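Local coordinates for protein NAD nucleotidase (Haemophilus influenzae, PDB 3ZTV) that degrades NAD to adenosine and nicotinamide riboside in the periplasm, acting as a zinc-dependent pyrophosphatase and 5'-nucleotidase of broad specificity, at residues Gly205-Asn217 with Leu249-Glu263. Numbering follows the deposited sequence.
Sequences GSEKNIEIAQKVN and LEFKNPNGEPVFVME
Ile210 and Ala213 set helix 206-215 on the hairpin of strands 249-252 and 258-263, the helix running at 173° to the second strand. With Ile210 CG1 beside the backbone N (chi1 -71°), CG1 and CG2 both come obliquely over one side of the Phe251 ring near CZ, CG2 3.5 Å from Phe251 CZ, and CD1 is carried on to 3.8 Å from Leu249 CD1. Ala213 CB settles among Phe251, Val259 and Val261, 3.7 Å from Val259 CG1, and Gln214 CG crosses obliquely to Phe251 CD1, 3.8 Å away. At the type I turn from Asn253 to Gly256, the Asn217 and Asn255 amides stack with planes 13° apart; Asn255 OD1 accepts a hydrogen bond from the backbone N of Lys132 of the second subunit. Pro254 CD lies 3.3 Å from Gln214 O. One water bridges the carbonyls of Gln214 and Lys252, another links Val216 O to Asn253 ND2. Near the zinc site, Ser206 OG bonds Tyr231 OH; its 3.4 Å link to Glu263 OE1 is weak and unsettled, and both bond Ser227. An apolar centre between watered and polar ends thus fixes the helix against the sheet edge of this calcineurin-like domain, though buried Ala213 O gains merely a CA-H contact from Asn253.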
# COMPACT_ATOMS: atom_id res chain seq x y z
N GLY A 205 -1.50 16.39 -4.51
CA GLY A 205 -2.27 17.37 -3.76
C GLY A 205 -1.60 17.80 -2.46
O GLY A 205 -0.79 17.05 -1.88
N SER A 206 -1.94 18.99 -1.98
CA SER A 206 -1.32 19.50 -0.75
C SER A 206 -1.48 18.56 0.44
O SER A 206 -0.52 18.34 1.18
CB SER A 206 -1.85 20.90 -0.42
OG SER A 206 -1.28 21.87 -1.27
N GLU A 207 -2.66 17.99 0.63
CA GLU A 207 -2.90 17.19 1.83
C GLU A 207 -1.96 15.99 1.86
O GLU A 207 -1.30 15.73 2.87
CB GLU A 207 -4.36 16.73 1.90
CG GLU A 207 -4.69 15.90 3.15
CD GLU A 207 -6.13 15.43 3.18
OE1 GLU A 207 -6.60 14.84 2.18
OE2 GLU A 207 -6.80 15.65 4.22
N LYS A 208 -1.89 15.26 0.75
CA LYS A 208 -1.04 14.07 0.68
C LYS A 208 0.44 14.44 0.71
O LYS A 208 1.23 13.75 1.35
CB LYS A 208 -1.39 13.23 -0.56
CG LYS A 208 -0.50 12.00 -0.74
CD LYS A 208 -0.65 10.96 0.37
CE LYS A 208 -2.05 10.41 0.43
NZ LYS A 208 -2.14 9.28 1.40
N ASN A 209 0.81 15.53 0.06
CA ASN A 209 2.21 15.98 0.08
C ASN A 209 2.67 16.43 1.48
O ASN A 209 3.84 16.22 1.85
CB ASN A 209 2.47 17.08 -0.96
CG ASN A 209 2.47 16.56 -2.38
OD1 ASN A 209 2.55 15.34 -2.60
ND2 ASN A 209 2.41 17.47 -3.34
N ILE A 210 1.78 17.05 2.24
CA ILE A 210 2.06 17.40 3.64
C ILE A 210 2.24 16.12 4.47
O ILE A 210 3.13 16.05 5.34
CB ILE A 210 0.95 18.32 4.19
CG1 ILE A 210 1.07 19.69 3.54
CG2 ILE A 210 1.04 18.43 5.71
CD1 ILE A 210 -0.16 20.59 3.72
N GLU A 211 1.41 15.11 4.23
CA GLU A 211 1.59 13.82 4.88
C GLU A 211 2.95 13.20 4.53
O GLU A 211 3.66 12.68 5.41
CB GLU A 211 0.45 12.87 4.51
CG GLU A 211 0.39 11.60 5.32
CD GLU A 211 -0.73 10.66 4.89
OE1 GLU A 211 -1.33 10.89 3.82
OE2 GLU A 211 -1.01 9.70 5.63
N ILE A 212 3.32 13.22 3.25
CA ILE A 212 4.61 12.70 2.83
C ILE A 212 5.76 13.42 3.56
O ILE A 212 6.70 12.77 4.06
CB ILE A 212 4.77 12.79 1.29
CG1 ILE A 212 3.82 11.81 0.60
CG2 ILE A 212 6.20 12.53 0.87
CD1 ILE A 212 3.73 11.97 -0.92
N ALA A 213 5.67 14.75 3.64
CA ALA A 213 6.71 15.53 4.31
C ALA A 213 6.92 15.07 5.75
O ALA A 213 8.05 15.04 6.23
CB ALA A 213 6.36 17.01 4.28
N GLN A 214 5.84 14.67 6.42
CA GLN A 214 5.92 14.31 7.84
C GLN A 214 6.18 12.83 8.09
O GLN A 214 6.57 12.45 9.19
CB GLN A 214 4.65 14.74 8.55
CG GLN A 214 4.47 16.25 8.58
CD GLN A 214 3.14 16.66 9.16
OE1 GLN A 214 2.12 16.64 8.47
NE2 GLN A 214 3.13 17.03 10.44
N LYS A 215 5.97 12.00 7.07
CA LYS A 215 6.04 10.54 7.23
C LYS A 215 7.16 9.87 6.46
O LYS A 215 7.44 8.69 6.69
CB LYS A 215 4.70 9.90 6.86
CG LYS A 215 3.57 10.24 7.80
CD LYS A 215 2.31 9.45 7.49
CE LYS A 215 1.22 9.74 8.52
NZ LYS A 215 -0.06 9.04 8.20
N VAL A 216 7.78 10.59 5.54
CA VAL A 216 8.77 10.01 4.64
C VAL A 216 10.10 10.74 4.79
O VAL A 216 10.13 11.97 4.87
CB VAL A 216 8.28 10.10 3.16
CG1 VAL A 216 9.37 9.71 2.18
CG2 VAL A 216 7.02 9.25 2.95
N ASN A 217 11.19 9.98 4.85
CA ASN A 217 12.53 10.54 4.97
C ASN A 217 13.22 10.79 3.62
O ASN A 217 12.85 10.22 2.59
CB ASN A 217 13.43 9.63 5.83
CG ASN A 217 12.93 9.48 7.24
OD1 ASN A 217 12.83 8.36 7.78
ND2 ASN A 217 12.58 10.59 7.86
N LEU A 249 5.45 26.07 2.92
CA LEU A 249 5.30 25.40 4.20
C LEU A 249 6.58 24.64 4.55
O LEU A 249 7.33 24.23 3.66
CB LEU A 249 4.14 24.41 4.16
CG LEU A 249 2.74 25.03 4.09
CD1 LEU A 249 1.70 23.93 3.90
CD2 LEU A 249 2.47 25.86 5.35
N GLU A 250 6.82 24.47 5.85
CA GLU A 250 7.99 23.74 6.34
C GLU A 250 7.60 22.73 7.41
O GLU A 250 6.83 23.05 8.31
CB GLU A 250 9.03 24.71 6.93
CG GLU A 250 10.28 24.01 7.46
CD GLU A 250 11.30 24.94 8.09
OE1 GLU A 250 11.22 26.18 7.91
OE2 GLU A 250 12.20 24.42 8.77
N PHE A 251 8.14 21.52 7.29
CA PHE A 251 7.92 20.44 8.24
C PHE A 251 9.24 19.81 8.64
O PHE A 251 10.28 20.15 8.08
CB PHE A 251 6.99 19.38 7.62
CG PHE A 251 5.67 19.94 7.20
CD1 PHE A 251 4.63 20.05 8.11
CD2 PHE A 251 5.47 20.42 5.91
CE1 PHE A 251 3.42 20.60 7.75
CE2 PHE A 251 4.26 20.98 5.54
CZ PHE A 251 3.23 21.07 6.46
N LYS A 252 9.19 18.92 9.63
CA LYS A 252 10.28 17.99 9.90
C LYS A 252 9.85 16.58 9.51
O LYS A 252 8.73 16.16 9.82
CB LYS A 252 10.66 17.98 11.38
CG LYS A 252 11.61 19.08 11.84
CD LYS A 252 11.97 18.89 13.32
CE LYS A 252 12.91 19.97 13.83
NZ LYS A 252 14.27 19.87 13.24
N ASN A 253 10.72 15.85 8.84
CA ASN A 253 10.45 14.45 8.57
C ASN A 253 10.77 13.60 9.81
O ASN A 253 11.25 14.15 10.82
CB ASN A 253 11.16 13.99 7.29
CG ASN A 253 12.68 13.96 7.41
OD1 ASN A 253 13.24 13.95 8.52
ND2 ASN A 253 13.37 13.93 6.27
N PRO A 254 10.50 12.29 9.78
CA PRO A 254 10.74 11.48 10.98
C PRO A 254 12.19 11.53 11.46
O PRO A 254 12.44 11.38 12.67
CB PRO A 254 10.34 10.07 10.53
CG PRO A 254 9.25 10.33 9.49
CD PRO A 254 9.73 11.56 8.75
N ASN A 255 13.12 11.76 10.54
CA ASN A 255 14.54 11.86 10.88
C ASN A 255 14.93 13.21 11.46
O ASN A 255 16.06 13.38 11.94
CB ASN A 255 15.41 11.53 9.66
CG ASN A 255 15.43 10.04 9.37
OD1 ASN A 255 14.92 9.25 10.16
ND2 ASN A 255 16.00 9.66 8.23
N GLY A 256 14.00 14.17 11.44
CA GLY A 256 14.24 15.48 12.00
C GLY A 256 14.74 16.50 11.00
O GLY A 256 15.01 17.64 11.37
N GLU A 257 14.85 16.13 9.72
CA GLU A 257 15.33 17.05 8.69
C GLU A 257 14.19 17.92 8.13
O GLU A 257 13.04 17.49 8.11
CB GLU A 257 16.01 16.28 7.56
CG GLU A 257 17.10 15.30 8.06
CD GLU A 257 18.15 15.96 8.92
OE1 GLU A 257 17.81 16.75 9.82
OE2 GLU A 257 19.35 15.66 8.71
N PRO A 258 14.50 19.15 7.71
CA PRO A 258 13.45 20.02 7.16
C PRO A 258 12.96 19.54 5.80
O PRO A 258 13.74 18.99 5.02
CB PRO A 258 14.13 21.39 7.03
CG PRO A 258 15.60 21.11 7.02
CD PRO A 258 15.82 19.82 7.78
N VAL A 259 11.67 19.73 5.55
CA VAL A 259 11.05 19.47 4.26
C VAL A 259 10.20 20.68 3.91
O VAL A 259 9.42 21.16 4.74
CB VAL A 259 10.13 18.22 4.29
CG1 VAL A 259 9.62 17.89 2.88
CG2 VAL A 259 10.83 17.00 4.92
N PHE A 260 10.31 21.15 2.67
CA PHE A 260 9.53 22.31 2.21
C PHE A 260 8.49 21.87 1.18
O PHE A 260 8.78 21.03 0.34
CB PHE A 260 10.47 23.38 1.66
CG PHE A 260 11.43 23.88 2.68
CD1 PHE A 260 11.05 24.86 3.58
CD2 PHE A 260 12.70 23.33 2.81
CE1 PHE A 260 11.92 25.32 4.57
CE2 PHE A 260 13.58 23.78 3.80
CZ PHE A 260 13.19 24.77 4.67
N VAL A 261 7.29 22.42 1.29
CA VAL A 261 6.17 22.05 0.42
C VAL A 261 5.52 23.33 -0.12
O VAL A 261 5.24 24.26 0.65
CB VAL A 261 5.10 21.27 1.22
CG1 VAL A 261 3.89 20.92 0.34
CG2 VAL A 261 5.70 20.03 1.87
N MET A 262 5.26 23.39 -1.42
CA MET A 262 4.59 24.57 -1.96
C MET A 262 3.87 24.29 -3.27
O MET A 262 4.30 23.44 -4.04
CB MET A 262 5.56 25.75 -2.12
CG MET A 262 6.55 25.64 -3.26
SD MET A 262 7.84 24.41 -3.03
CE MET A 262 8.94 24.89 -4.37
N GLU A 263 2.78 25.02 -3.50
CA GLU A 263 2.00 24.98 -4.74
C GLU A 263 1.96 26.39 -5.33
O GLU A 263 2.32 27.37 -4.64
CB GLU A 263 0.59 24.47 -4.45
CG GLU A 263 -0.22 24.06 -5.67
CD GLU A 263 -1.46 23.26 -5.32
OE1 GLU A 263 -1.98 23.37 -4.19
OE2 GLU A 263 -1.94 22.51 -6.19
O HOH W 1 7.40 14.15 11.09
O HOH W 2 11.81 13.78 3.80